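Local coordinates for peroxidase (Cellulomonas bogoriensis 69B4 = DSM 16987, PDB 6QZO), which uses a haem b cofactor to catalyse peroxidase reactions as a member of the DyP-type (dye-decolourising) peroxidase family, at the interface of chains A and B. Numbering follows the deposited sequence. Chains: chain A/B, Peroxidase.

The interface of chains A and B. Residues chain A 47, 150-151, 153, 183; chain B 180-182, 185.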
loop_
_atom_site.group_PDB
_atom_site.type_symbol
_atom_site.label_atom_id
_atom_site.label_comp_id
_atom_site.label_asym_id
_atom_site.label_seq_id
_atom_site.Cartn_x
_atom_site.Cartn_y
_atom_site.Cartn_z
ATOM N N PHE A 47 7.795 1.161 4.497
ATOM C CA PHE A 47 6.624 1.969 4.057
ATOM C C PHE A 47 6.748 3.438 4.462
ATOM O O PHE A 47 7.425 3.749 5.471
ATOM C CB PHE A 47 5.332 1.348 4.582
ATOM C CG PHE A 47 5.266 -0.125 4.282
ATOM C CD1 PHE A 47 5.239 -0.567 2.967
ATOM C CD2 PHE A 47 5.328 -1.060 5.296
ATOM C CE1 PHE A 47 5.231 -1.924 2.675
ATOM C CE2 PHE A 47 5.304 -2.418 5.002
ATOM C CZ PHE A 47 5.264 -2.849 3.691
ATOM N N ASP A 150 7.833 -0.126 9.213
ATOM C CA ASP A 150 8.028 -1.474 8.623
ATOM C C ASP A 150 6.711 -2.252 8.640
ATOM O O ASP A 150 6.764 -3.463 8.361
ATOM C CB ASP A 150 9.120 -2.243 9.373
ATOM C CG ASP A 150 10.511 -1.972 8.859
ATOM O OD1 ASP A 150 10.631 -1.638 7.653
ATOM O OD2 ASP A 150 11.458 -2.098 9.662
ATOM N N ASP A 151 5.591 -1.599 8.958
ATOM C CA ASP A 151 4.250 -2.241 9.025
ATOM C C ASP A 151 3.162 -1.248 8.618
ATOM O O ASP A 151 3.156 -0.139 9.136
ATOM C CB ASP A 151 3.963 -2.787 10.422
ATOM C CG ASP A 151 2.697 -3.626 10.446
ATOM O OD1 ASP A 151 1.606 -3.038 10.595
ATOM O OD2 ASP A 151 2.809 -4.862 10.238
ATOM N N THR A 153 -0.243 -1.409 8.967
ATOM C CA THR A 153 -1.301 -1.179 9.987
ATOM C C THR A 153 -0.806 -0.121 10.975
ATOM O O THR A 153 -1.576 0.794 11.281
ATOM C CB THR A 153 -1.711 -2.485 10.676
ATOM O OG1 THR A 153 -2.197 -3.344 9.653
ATOM C CG2 THR A 153 -2.765 -2.284 11.737
ATOM N N PRO A 183 10.163 -5.959 5.679
ATOM C CA PRO A 183 11.230 -6.293 6.630
ATOM C C PRO A 183 11.659 -7.754 6.491
ATOM O O PRO A 183 10.798 -8.599 6.342
ATOM C CB PRO A 183 10.598 -6.019 8.000
ATOM C CG PRO A 183 9.120 -6.073 7.722
ATOM C CD PRO A 183 8.958 -5.453 6.347
ATOM N N ARG B 180 -2.399 -6.659 5.740
ATOM C CA ARG B 180 -2.379 -7.055 7.170
ATOM C C ARG B 180 -1.004 -6.631 7.692
ATOM O O ARG B 180 -0.322 -5.850 6.988
ATOM C CB ARG B 180 -2.573 -8.565 7.326
ATOM C CG ARG B 180 -3.766 -9.128 6.571
ATOM C CD ARG B 180 -3.861 -10.635 6.711
ATOM N NE ARG B 180 -5.161 -11.102 6.250
ATOM C CZ ARG B 180 -5.852 -12.111 6.770
ATOM N NH1 ARG B 180 -5.396 -12.803 7.806
ATOM N NH2 ARG B 180 -7.025 -12.419 6.245
ATOM N N ARG B 181 -0.557 -7.196 8.815
ATOM C CA ARG B 181 0.794 -6.911 9.344
ATOM C C ARG B 181 1.831 -7.530 8.395
ATOM O O ARG B 181 1.452 -8.372 7.549
ATOM C CB ARG B 181 0.851 -7.297 10.820
ATOM C CG ARG B 181 -0.033 -6.385 11.668
ATOM C CD ARG B 181 0.595 -6.023 12.983
ATOM N NE ARG B 181 -0.226 -5.191 13.845
ATOM C CZ ARG B 181 -0.018 -3.900 14.133
ATOM N NH1 ARG B 181 -0.829 -3.286 14.986
ATOM N NH2 ARG B 181 0.983 -3.222 13.580
ATOM N N SER B 182 3.069 -7.039 8.458
ATOM C CA SER B 182 4.192 -7.481 7.603
ATOM C C SER B 182 4.640 -8.880 8.027
ATOM O O SER B 182 4.343 -9.336 9.128
ATOM C CB SER B 182 5.311 -6.479 7.661
ATOM O OG SER B 182 4.903 -5.283 7.030
ATOM N N ILE B 185 5.790 -10.152 11.716
ATOM C CA ILE B 185 5.045 -9.243 12.638
ATOM C C ILE B 185 3.677 -9.865 12.914
ATOM O O ILE B 185 2.840 -9.905 12.005
ATOM C CB ILE B 185 4.930 -7.803 12.100
ATOM C CG1 ILE B 185 6.305 -7.204 11.778
ATOM C CG2 ILE B 185 4.160 -6.950 13.105
ATOM C CD1 ILE B 185 6.250 -5.749 11.349
#
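A:Asp151 reaches across to B:Arg181 and B:Ser182 in one patch of a two-fold symmetric interface between copies of this DyP-type peroxidase; the same contacts recur with the chains exchanged. The pairing is that of the deposited assembly and may not be the biological one. A:Asp151 sits in the turn between strand 143-149 and helix 152-165, and the partner segment directly follows strand 170-179.

Charge pairing and hydrogen bonding centre on the carboxylate, whose two oxygens take different partners. OD2 of A:Asp151 accepts a hydrogen bond from the backbone N of B:Ser182 at 2.8 Å, nearly along its C-O axis and with an angle of 155° at the hydrogen. OD1 of A:Asp151 forms a salt bridge with the guanidinium NH2 of B:Arg181 at 3.1 Å; as a hydrogen bond this is weak and bent. The carboxylate and guanidinium planes lie 33° apart. CG of A:Asp151 lies opposite its backbone N (chi1 -171°), which carries the carboxylate toward chain B. On its own side OD1 also takes a weak bond from the backbone N of A:Thr153 at the start of the helix, whose N-terminal end may help stabilise the negative charge. Next to this, the hydroxyl OG of B:Ser182 donates to the carbonyl O of A:Asp150 at 2.9 Å, tilted from the carbonyl plane. The same OG of B:Ser182 lies in the plane of the A:Phe47 ring at its edge, 3.5 Å from CE2.

Carbon contacts flank these bonds. CB of B:Ser182 rests 3.8 Å from the ring carbon CG of A:Pro183. CD1 of B:Ile185 touches A:Asp151 CB at 3.9 Å. The methyl CG2 of A:Thr153 lies over one face of the B:Arg181 guanidinium, toward its rim, 4.0 Å from CZ.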